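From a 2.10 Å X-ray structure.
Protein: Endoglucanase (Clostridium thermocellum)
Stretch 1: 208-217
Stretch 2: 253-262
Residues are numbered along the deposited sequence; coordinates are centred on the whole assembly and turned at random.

Stretch 1 208-217: FITKEKPGTD
Stretch 2, residues 253-262: DFAEKNPKGV

Stretch 2 opens as the end of a helix, residues 253 to 257, and continues as extended loop. Stretch 1 begins in a strand, with Phe208 and Ile209, makes a type I beta turn from Thr210 to Lys213, and enters a helix at Thr216, with Gly215 at the N-cap position. From Lys211 to Gly215 and from Asn258 to Val262 the chains run in roughly the same direction: CA of Lys211 lies 6.4 Å from CA of Asn258, CA of Pro214 4.8 Å from CA of Gly261, and CA of Gly215 4.9 Å from CA of Val262. Together they bury 583 Å².

Asp253 does not reach stretch 1. Its chi1 is t, and OD1 of Asp253 forms a salt bridge with NZ of Lys257 at 3.1 Å, one helical turn on.

Phe254 has phi/psi -66/-44, chi1 175° (t) and chi2 -83°. Its CA-to-CB bond points sideways, but the ring comes nearer to stretch 1. CE1 of Phe254 packs 3.7 Å from CG2 of Ile209, an apolar contact. The ring edge meets the start of the turn, with CZ of Phe254 3.6 Å from C of Thr210 and 3.7 Å from N of Lys211.

Ala255 is small and buried. CB of Ala255 lies 4.1 Å from CG2 of Thr216, and the two CA atoms are 5.2 Å apart. The CA-to-CB bond of Glu256 points away from stretch 1, with chi1 and chi2 both t. Lys257 has phi/psi -68/-32, and N of Lys257 bonds to O of Asp253 at 2.9 Å.

Asn258 is the first residue to leave helical phi/psi, at -96/160. Its chi1 is m, and its CA-to-CB bond points toward stretch 1, where Lys211 (chi1 p) is its partner in the register; the end of that lysine leads away. N of Asn258 still bonds to O of Phe254 at 3.2 Å.

Pro259, at -51/142 with C-gamma exo pucker, meets Pro214, at -58/146 with the same pucker. CB of Pro259 is 4.1 Å from CG of Pro214, and O of Pro259 is 3.4 Å from CB of Pro214.

Lys260, at -85/146, has chi angles m, m, t, m. Its side chain turns back to the helix end: NZ of Lys260 donates to O of Glu256 at 2.7 Å and to O of Asn258 at 2.9 Å. Along the way CD of Lys260 passes 3.8 Å from CG2 of Thr216.

Gly261, at 166/172, donates from N to OG1 of Thr216 at 3.1 Å, with an angle of 145°. This is a direct hydrogen bond across the contact. Thr216 has chi1 -39° (m). O of Gly261 sits 3.0 Å from N of Thr216, at the start of the helix. An ideal CB on Gly261 would lie 2.8 Å from CB of Pro214, a clash. Water 2 lies 2.8 Å from OG1 of Thr216, 2.6 Å from O of Ala255 and 2.9 Å from O of Asn258, and so links the two stretches.

Val262, at -105/154 with chi1 m, lies beside Asp217 (chi1 p): CA of Val262 is 3.3 Å from OD1 of Asp217, and CB of Val262 is 3.6 Å from OD2 of Asp217. Water 1 bridges the backbones, donating to O of Val262 at 2.8 Å and to O of Pro214 at 2.6 Å.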

# COMPACT_ATOMS: atom_id res chain seq x y z
N PHE A 208 6.83 17.33 -7.08
CA PHE A 208 5.65 17.26 -7.94
C PHE A 208 5.87 16.65 -9.30
O PHE A 208 6.91 16.85 -9.92
CB PHE A 208 5.09 18.67 -8.17
CG PHE A 208 4.63 19.38 -6.92
CD1 PHE A 208 5.55 19.76 -5.94
CD2 PHE A 208 3.29 19.68 -6.73
CE1 PHE A 208 5.12 20.42 -4.79
CE2 PHE A 208 2.86 20.34 -5.58
CZ PHE A 208 3.78 20.71 -4.61
N ILE A 209 4.87 15.90 -9.78
CA ILE A 209 4.93 15.34 -11.12
C ILE A 209 4.18 16.35 -11.97
O ILE A 209 3.12 16.86 -11.59
CB ILE A 209 4.24 13.96 -11.26
CG1 ILE A 209 5.11 12.87 -10.62
CG2 ILE A 209 4.05 13.60 -12.74
CD1 ILE A 209 4.50 12.26 -9.40
N THR A 210 4.74 16.62 -13.14
CA THR A 210 4.24 17.60 -14.08
C THR A 210 4.25 16.96 -15.47
O THR A 210 4.87 15.91 -15.65
CB THR A 210 5.18 18.83 -13.98
OG1 THR A 210 4.59 19.83 -13.14
CG2 THR A 210 5.53 19.37 -15.31
N LYS A 211 3.59 17.57 -16.45
CA LYS A 211 3.59 17.00 -17.79
C LYS A 211 4.98 17.13 -18.42
O LYS A 211 5.25 16.55 -19.47
CB LYS A 211 2.57 17.71 -18.68
CG LYS A 211 3.03 19.06 -19.21
CD LYS A 211 1.87 19.84 -19.83
CE LYS A 211 1.26 19.09 -21.01
NZ LYS A 211 2.01 19.35 -22.28
N GLU A 212 5.85 17.90 -17.78
CA GLU A 212 7.20 18.13 -18.30
C GLU A 212 8.18 16.97 -18.15
O GLU A 212 9.22 16.95 -18.79
CB GLU A 212 7.76 19.42 -17.69
CG GLU A 212 6.84 20.61 -17.99
CD GLU A 212 7.41 21.95 -17.60
OE1 GLU A 212 8.42 22.00 -16.87
OE2 GLU A 212 6.84 22.98 -18.03
N LYS A 213 7.84 15.99 -17.30
CA LYS A 213 8.70 14.82 -17.11
C LYS A 213 7.79 13.67 -16.67
O LYS A 213 6.90 13.86 -15.85
CB LYS A 213 9.78 15.10 -16.06
CG LYS A 213 11.00 14.18 -16.17
CD LYS A 213 12.13 14.61 -15.23
CE LYS A 213 13.40 13.78 -15.45
NZ LYS A 213 14.47 14.11 -14.45
N PRO A 214 8.00 12.46 -17.22
CA PRO A 214 7.17 11.30 -16.87
C PRO A 214 7.16 10.94 -15.39
O PRO A 214 8.15 11.11 -14.68
CB PRO A 214 7.77 10.17 -17.72
CG PRO A 214 8.35 10.90 -18.90
CD PRO A 214 9.00 12.09 -18.23
N GLY A 215 6.01 10.45 -14.94
CA GLY A 215 5.85 10.03 -13.56
C GLY A 215 4.76 8.99 -13.55
O GLY A 215 4.05 8.81 -12.56
N THR A 216 4.64 8.30 -14.68
CA THR A 216 3.63 7.28 -14.91
C THR A 216 3.42 6.26 -13.80
O THR A 216 2.28 5.94 -13.47
CB THR A 216 3.94 6.53 -16.21
OG1 THR A 216 4.41 7.48 -17.18
CG2 THR A 216 2.69 5.84 -16.75
N ASP A 217 4.50 5.74 -13.22
CA ASP A 217 4.34 4.75 -12.18
C ASP A 217 3.59 5.29 -10.96
O ASP A 217 2.61 4.68 -10.52
CB ASP A 217 5.71 4.17 -11.78
CG ASP A 217 6.68 5.22 -11.26
OD1 ASP A 217 6.60 6.38 -11.73
OD2 ASP A 217 7.52 4.88 -10.40
N ASP A 253 -5.84 9.56 -16.90
CA ASP A 253 -5.80 10.24 -18.18
C ASP A 253 -4.48 10.99 -18.36
O ASP A 253 -3.94 11.08 -19.46
CB ASP A 253 -6.97 11.21 -18.32
CG ASP A 253 -7.19 11.65 -19.75
OD1 ASP A 253 -7.40 10.76 -20.60
OD2 ASP A 253 -7.13 12.86 -20.03
N PHE A 254 -3.98 11.54 -17.26
CA PHE A 254 -2.72 12.26 -17.27
C PHE A 254 -1.61 11.25 -17.59
O PHE A 254 -0.73 11.52 -18.40
CB PHE A 254 -2.50 12.90 -15.89
CG PHE A 254 -1.17 13.59 -15.72
CD1 PHE A 254 -0.04 12.85 -15.37
CD2 PHE A 254 -1.05 14.97 -15.88
CE1 PHE A 254 1.20 13.48 -15.16
CE2 PHE A 254 0.18 15.61 -15.68
CZ PHE A 254 1.31 14.86 -15.32
N ALA A 255 -1.67 10.08 -16.96
CA ALA A 255 -0.66 9.05 -17.20
C ALA A 255 -0.74 8.55 -18.64
O ALA A 255 0.27 8.37 -19.31
CB ALA A 255 -0.84 7.87 -16.22
N GLU A 256 -1.96 8.35 -19.12
CA GLU A 256 -2.18 7.86 -20.47
C GLU A 256 -1.71 8.83 -21.55
O GLU A 256 -0.98 8.45 -22.46
CB GLU A 256 -3.66 7.57 -20.69
CG GLU A 256 -3.98 6.98 -22.05
CD GLU A 256 -5.46 6.79 -22.28
OE1 GLU A 256 -6.20 6.61 -21.29
OE2 GLU A 256 -5.88 6.81 -23.45
N LYS A 257 -2.13 10.08 -21.43
CA LYS A 257 -1.83 11.15 -22.38
C LYS A 257 -0.38 11.62 -22.48
O LYS A 257 0.06 12.03 -23.55
CB LYS A 257 -2.71 12.36 -22.08
CG LYS A 257 -4.01 12.41 -22.87
CD LYS A 257 -4.74 11.08 -22.90
CE LYS A 257 -6.00 11.16 -23.78
NZ LYS A 257 -6.96 12.20 -23.27
N ASN A 258 0.35 11.58 -21.37
CA ASN A 258 1.72 12.06 -21.37
C ASN A 258 2.79 10.99 -21.57
O ASN A 258 2.53 9.80 -21.39
CB ASN A 258 1.97 12.84 -20.07
CG ASN A 258 1.09 14.09 -19.97
OD1 ASN A 258 0.35 14.28 -19.00
ND2 ASN A 258 1.18 14.96 -20.98
N PRO A 259 4.01 11.39 -21.98
CA PRO A 259 5.10 10.44 -22.19
C PRO A 259 5.29 9.51 -20.99
O PRO A 259 5.17 9.93 -19.84
CB PRO A 259 6.30 11.35 -22.45
CG PRO A 259 5.66 12.47 -23.23
CD PRO A 259 4.41 12.75 -22.41
N LYS A 260 5.60 8.26 -21.28
CA LYS A 260 5.78 7.23 -20.27
C LYS A 260 7.17 7.16 -19.63
O LYS A 260 8.18 7.41 -20.28
CB LYS A 260 5.44 5.87 -20.89
CG LYS A 260 4.06 5.82 -21.57
CD LYS A 260 2.92 5.98 -20.56
CE LYS A 260 1.55 6.03 -21.23
NZ LYS A 260 1.37 7.25 -22.06
N GLY A 261 7.19 6.80 -18.35
CA GLY A 261 8.44 6.68 -17.62
C GLY A 261 8.18 6.61 -16.13
O GLY A 261 7.05 6.80 -15.68
N VAL A 262 9.22 6.33 -15.34
CA VAL A 262 9.05 6.27 -13.90
C VAL A 262 9.66 7.52 -13.28
O VAL A 262 10.54 8.15 -13.87
CB VAL A 262 9.73 5.01 -13.28
CG1 VAL A 262 9.14 3.75 -13.90
CG2 VAL A 262 11.24 5.07 -13.49
O HOH W 1 10.67 10.63 -15.08
O HOH W 2 2.62 9.23 -18.52